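PDB 7EHP: chitin oligosaccahride binding protein NagB1 from Paenibacillus sp. FPU-7, which binds N,N'-diacetylchitobiose and N,N',N''-triacetylchitotriose as an extracellular solute-binding protein, probably delivering them to a membrane transporter for uptake. Local coordinates for residues K19-V32 against E302-Q316. Residues are numbered along the deposited sequence; the frame is centred on the assembly and turned at random.
Sequences KMLEDIAQRMEAAV and EFIKIMYSEEMQKRQ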
# COMPACT_ATOMS: atom_id res chain seq x y z
N LYS A 19 -11.21 -6.09 -14.91
CA LYS A 19 -12.29 -6.93 -15.39
C LYS A 19 -13.32 -7.19 -14.29
O LYS A 19 -14.53 -7.22 -14.56
CB LYS A 19 -11.73 -8.24 -15.94
CG LYS A 19 -12.78 -9.20 -16.47
CD LYS A 19 -13.66 -8.55 -17.53
CE LYS A 19 -14.33 -9.63 -18.40
NZ LYS A 19 -15.41 -10.30 -17.62
N MET A 20 -12.87 -7.36 -13.04
CA MET A 20 -13.82 -7.51 -11.94
C MET A 20 -14.62 -6.23 -11.74
O MET A 20 -15.84 -6.29 -11.54
CB MET A 20 -13.10 -7.91 -10.64
CG MET A 20 -14.02 -8.42 -9.54
SD MET A 20 -13.22 -9.00 -8.00
CE MET A 20 -13.27 -7.51 -7.00
N LEU A 21 -13.96 -5.07 -11.82
CA LEU A 21 -14.70 -3.81 -11.75
C LEU A 21 -15.74 -3.71 -12.86
O LEU A 21 -16.85 -3.23 -12.64
CB LEU A 21 -13.73 -2.63 -11.82
CG LEU A 21 -13.06 -2.28 -10.49
CD1 LEU A 21 -11.84 -1.37 -10.68
CD2 LEU A 21 -14.05 -1.64 -9.52
N GLU A 22 -15.39 -4.15 -14.08
CA GLU A 22 -16.34 -4.12 -15.18
C GLU A 22 -17.51 -5.06 -14.95
O GLU A 22 -18.65 -4.76 -15.34
CB GLU A 22 -15.63 -4.46 -16.50
CG GLU A 22 -14.62 -3.40 -16.93
CD GLU A 22 -13.67 -3.87 -18.01
OE1 GLU A 22 -13.85 -5.01 -18.50
OE2 GLU A 22 -12.74 -3.10 -18.36
N ASP A 23 -17.25 -6.24 -14.35
CA ASP A 23 -18.35 -7.13 -13.99
C ASP A 23 -19.26 -6.47 -12.97
O ASP A 23 -20.49 -6.49 -13.11
CB ASP A 23 -17.82 -8.46 -13.44
CG ASP A 23 -17.16 -9.32 -14.51
OD1 ASP A 23 -17.19 -8.91 -15.68
OD2 ASP A 23 -16.62 -10.40 -14.17
N ILE A 24 -18.66 -5.86 -11.94
CA ILE A 24 -19.45 -5.14 -10.94
C ILE A 24 -20.28 -4.04 -11.60
O ILE A 24 -21.45 -3.84 -11.28
CB ILE A 24 -18.53 -4.61 -9.81
CG1 ILE A 24 -17.97 -5.77 -8.98
CG2 ILE A 24 -19.30 -3.64 -8.91
CD1 ILE A 24 -16.86 -5.38 -7.97
N ALA A 25 -19.70 -3.35 -12.60
CA ALA A 25 -20.40 -2.24 -13.23
C ALA A 25 -21.64 -2.72 -14.01
O ALA A 25 -22.73 -2.19 -13.78
CB ALA A 25 -19.42 -1.46 -14.12
N GLN A 26 -21.52 -3.71 -14.94
CA GLN A 26 -22.77 -4.34 -15.44
C GLN A 26 -23.74 -4.78 -14.36
O GLN A 26 -24.94 -4.60 -14.57
CB GLN A 26 -22.63 -5.54 -16.36
CG GLN A 26 -21.63 -6.70 -16.05
CD GLN A 26 -22.18 -7.88 -16.85
OE1 GLN A 26 -23.49 -7.90 -17.00
NE2 GLN A 26 -21.36 -8.73 -17.55
N ARG A 27 -23.29 -5.40 -13.26
CA ARG A 27 -24.31 -5.90 -12.33
C ARG A 27 -25.05 -4.74 -11.70
O ARG A 27 -26.27 -4.81 -11.49
CB ARG A 27 -23.63 -6.78 -11.32
CG ARG A 27 -23.33 -8.16 -11.83
CD ARG A 27 -23.08 -9.03 -10.64
NE ARG A 27 -22.04 -10.00 -10.88
CZ ARG A 27 -21.69 -10.93 -10.00
NH1 ARG A 27 -22.30 -11.00 -8.82
NH2 ARG A 27 -20.72 -11.79 -10.32
N MET A 28 -24.34 -3.63 -11.44
CA MET A 28 -25.02 -2.42 -10.97
C MET A 28 -26.02 -1.94 -12.01
O MET A 28 -27.15 -1.56 -11.67
CB MET A 28 -24.01 -1.32 -10.70
CG MET A 28 -23.14 -1.53 -9.46
SD MET A 28 -21.62 -0.57 -9.66
CE MET A 28 -22.19 1.13 -9.63
N GLU A 29 -25.64 -1.97 -13.29
CA GLU A 29 -26.53 -1.47 -14.33
C GLU A 29 -27.78 -2.34 -14.45
O GLU A 29 -28.90 -1.83 -14.60
CB GLU A 29 -25.77 -1.38 -15.66
CG GLU A 29 -24.85 -0.16 -15.71
CD GLU A 29 -23.86 -0.18 -16.86
OE1 GLU A 29 -23.68 -1.25 -17.48
OE2 GLU A 29 -23.28 0.89 -17.15
N ALA A 30 -27.61 -3.66 -14.34
CA ALA A 30 -28.76 -4.55 -14.39
C ALA A 30 -29.70 -4.35 -13.20
O ALA A 30 -30.90 -4.56 -13.31
CB ALA A 30 -28.28 -6.00 -14.44
N ALA A 31 -29.16 -3.94 -12.06
CA ALA A 31 -29.97 -3.74 -10.86
C ALA A 31 -30.75 -2.43 -10.91
O ALA A 31 -31.85 -2.35 -10.36
CB ALA A 31 -29.08 -3.77 -9.62
N VAL A 32 -30.20 -1.41 -11.56
CA VAL A 32 -30.76 -0.06 -11.57
C VAL A 32 -31.07 0.30 -13.02
O VAL A 32 -30.19 0.70 -13.77
CB VAL A 32 -29.79 0.95 -10.93
CG1 VAL A 32 -30.44 2.32 -10.81
CG2 VAL A 32 -29.30 0.45 -9.57
N GLU A 302 -25.73 -0.54 -4.64
CA GLU A 302 -25.47 -1.74 -5.43
C GLU A 302 -23.97 -2.02 -5.51
O GLU A 302 -23.54 -3.17 -5.38
CB GLU A 302 -26.05 -1.58 -6.83
CG GLU A 302 -27.54 -1.77 -6.93
CD GLU A 302 -28.02 -3.05 -6.24
OE1 GLU A 302 -27.48 -4.14 -6.56
OE2 GLU A 302 -28.94 -2.96 -5.39
N PHE A 303 -23.17 -0.99 -5.73
CA PHE A 303 -21.72 -1.20 -5.77
C PHE A 303 -21.24 -1.82 -4.47
O PHE A 303 -20.49 -2.81 -4.47
CB PHE A 303 -20.99 0.11 -6.04
CG PHE A 303 -19.48 -0.03 -5.97
CD1 PHE A 303 -18.78 -0.45 -7.08
CD2 PHE A 303 -18.79 0.20 -4.76
CE1 PHE A 303 -17.38 -0.61 -7.03
CE2 PHE A 303 -17.40 0.03 -4.69
CZ PHE A 303 -16.70 -0.37 -5.84
N ILE A 304 -21.68 -1.26 -3.34
CA ILE A 304 -21.28 -1.81 -2.04
C ILE A 304 -21.73 -3.25 -1.91
O ILE A 304 -20.95 -4.13 -1.49
CB ILE A 304 -21.85 -0.92 -0.92
CG1 ILE A 304 -21.14 0.43 -0.93
CG2 ILE A 304 -21.69 -1.61 0.42
CD1 ILE A 304 -21.74 1.42 0.03
N LYS A 305 -22.97 -3.54 -2.29
CA LYS A 305 -23.50 -4.89 -2.12
C LYS A 305 -22.71 -5.90 -2.95
O LYS A 305 -22.49 -7.03 -2.51
CB LYS A 305 -24.98 -4.92 -2.50
CG LYS A 305 -25.66 -6.21 -2.10
CD LYS A 305 -27.16 -6.10 -2.19
CE LYS A 305 -27.78 -7.50 -2.23
NZ LYS A 305 -29.22 -7.48 -2.57
N ILE A 306 -22.27 -5.51 -4.14
CA ILE A 306 -21.55 -6.45 -5.00
C ILE A 306 -20.07 -6.52 -4.62
O ILE A 306 -19.53 -7.60 -4.39
CB ILE A 306 -21.76 -6.06 -6.48
CG1 ILE A 306 -23.25 -6.10 -6.82
CG2 ILE A 306 -20.99 -6.99 -7.40
CD1 ILE A 306 -23.69 -5.12 -7.90
N MET A 307 -19.40 -5.36 -4.53
CA MET A 307 -17.96 -5.38 -4.25
C MET A 307 -17.65 -6.00 -2.89
O MET A 307 -16.75 -6.83 -2.75
CB MET A 307 -17.39 -3.96 -4.33
CG MET A 307 -15.91 -3.81 -3.91
SD MET A 307 -14.77 -4.73 -4.96
CE MET A 307 -14.35 -3.49 -6.18
N TYR A 308 -18.41 -5.62 -1.87
CA TYR A 308 -18.13 -6.05 -0.51
C TYR A 308 -18.96 -7.28 -0.18
O TYR A 308 -19.84 -7.29 0.68
CB TYR A 308 -18.37 -4.90 0.46
CG TYR A 308 -17.51 -3.71 0.13
CD1 TYR A 308 -16.18 -3.68 0.51
CD2 TYR A 308 -18.03 -2.62 -0.58
CE1 TYR A 308 -15.37 -2.60 0.19
CE2 TYR A 308 -17.23 -1.54 -0.90
CZ TYR A 308 -15.90 -1.54 -0.51
OH TYR A 308 -15.09 -0.47 -0.81
N SER A 309 -18.65 -8.35 -0.90
CA SER A 309 -19.33 -9.62 -0.77
C SER A 309 -18.27 -10.71 -0.71
O SER A 309 -17.14 -10.53 -1.17
CB SER A 309 -20.26 -9.89 -1.96
OG SER A 309 -19.48 -10.16 -3.12
N GLU A 310 -18.66 -11.85 -0.16
CA GLU A 310 -17.71 -12.95 -0.10
C GLU A 310 -17.35 -13.44 -1.49
O GLU A 310 -16.20 -13.85 -1.72
CB GLU A 310 -18.26 -14.06 0.81
CG GLU A 310 -17.43 -15.32 0.80
CD GLU A 310 -17.61 -16.15 2.06
OE1 GLU A 310 -18.15 -15.62 3.06
OE2 GLU A 310 -17.21 -17.34 2.04
N GLU A 311 -18.29 -13.33 -2.44
CA GLU A 311 -17.99 -13.71 -3.82
C GLU A 311 -16.84 -12.88 -4.39
O GLU A 311 -15.90 -13.42 -4.97
CB GLU A 311 -19.24 -13.55 -4.70
CG GLU A 311 -18.90 -13.59 -6.20
CD GLU A 311 -20.05 -13.18 -7.11
OE1 GLU A 311 -21.08 -12.68 -6.61
OE2 GLU A 311 -19.91 -13.35 -8.33
N MET A 312 -16.91 -11.56 -4.25
CA MET A 312 -15.88 -10.77 -4.90
C MET A 312 -14.58 -10.80 -4.10
O MET A 312 -13.49 -10.83 -4.68
CB MET A 312 -16.37 -9.35 -5.11
CG MET A 312 -17.45 -9.22 -6.19
SD MET A 312 -16.86 -9.74 -7.80
CE MET A 312 -18.38 -10.03 -8.73
N GLN A 313 -14.67 -10.82 -2.76
CA GLN A 313 -13.49 -10.96 -1.92
C GLN A 313 -12.73 -12.24 -2.24
O GLN A 313 -11.49 -12.23 -2.35
CB GLN A 313 -13.90 -10.94 -0.44
CG GLN A 313 -14.35 -9.59 0.04
CD GLN A 313 -13.19 -8.66 0.35
OE1 GLN A 313 -12.54 -8.78 1.40
NE2 GLN A 313 -12.91 -7.73 -0.56
N LYS A 314 -13.45 -13.36 -2.38
CA LYS A 314 -12.78 -14.61 -2.74
C LYS A 314 -12.20 -14.55 -4.15
O LYS A 314 -11.09 -15.05 -4.40
CB LYS A 314 -13.74 -15.79 -2.64
CG LYS A 314 -13.94 -16.35 -1.24
CD LYS A 314 -15.00 -17.46 -1.26
CE LYS A 314 -14.89 -18.36 -0.05
NZ LYS A 314 -16.15 -19.13 0.14
N ARG A 315 -12.95 -13.95 -5.08
CA ARG A 315 -12.50 -13.89 -6.47
C ARG A 315 -11.15 -13.18 -6.58
O ARG A 315 -10.21 -13.69 -7.22
CB ARG A 315 -13.57 -13.19 -7.32
CG ARG A 315 -13.13 -12.91 -8.75
CD ARG A 315 -14.30 -12.54 -9.64
NE ARG A 315 -13.85 -12.04 -10.95
CZ ARG A 315 -14.66 -11.50 -11.86
NH1 ARG A 315 -15.97 -11.42 -11.62
NH2 ARG A 315 -14.16 -11.06 -13.02
N GLN A 316 -11.03 -12.01 -5.97
CA GLN A 316 -9.79 -11.25 -6.10
C GLN A 316 -8.66 -11.93 -5.34
O GLN A 316 -7.49 -11.78 -5.71
CB GLN A 316 -9.99 -9.82 -5.61
CG GLN A 316 -10.29 -9.73 -4.13
CD GLN A 316 -10.30 -8.31 -3.63
OE1 GLN A 316 -10.53 -7.37 -4.40
NE2 GLN A 316 -10.06 -8.13 -2.32
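D23 OD2 takes two hydrogen bonds from the end of one arginine, R315: NH1 and NH2 each lie 2.8 Å from it. The oxygen sits in the guanidinium plane, yet the carboxylate is turned 52° away from that plane; NH1 meets the anti lone pair of OD2, whereas NH2 meets it from 45° above the carboxylate plane, and both bonds are bent. The other oxygen, OD1, receives K19 NZ from one helical turn earlier, so a lysine and an arginine share the aspartate; R315 NE has a further partner in E319. With CG anti to the backbone N (chi1 172°) and an extended chain, R315 runs past M20 in the opposite direction, and M20 CG lies over the centre of its guanidinium, 3.8 Å above the plane. A methionine in place of R315 would probably leave D23 OD2 without its two arginine donors and E319 without its charged mate, and remove the flat group against M20.

A second salt bridge, R27 with E311, is end-on and two-pronged, one nitrogen to each oxygen; NH2 to OE2 is the shorter bond at 2.7 Å. M312 CE lies over the rim of one face of that guanidinium.

Alongside these ion pairs the packing is apolar. M20 fits as a knob among M307, M312, R315 and Q316, its CG 3.6 Å from M312 SD. I24 fills the next hole, its CG1 against I306 CG2 and its CD1 against M307 CE. Farther along, M28 SD meets the edge of the F303 ring, 5.2 Å from its centroid, a Met-aromatic contact. In this solute-binding protein fold, helix 15-31, which follows strand 3-7, packs across the break between helices 294-307 and 310-320, where S309 caps the latter by accepting from M312 N. Q316, whose NE2 bonds the carbonyl of T115, has its side chain about 6 Å from a bound N-acetylglucosamine. Two salt bridges bordering a seam of flexible thioethers probably fix how helix 15-31 sits against the broken helix.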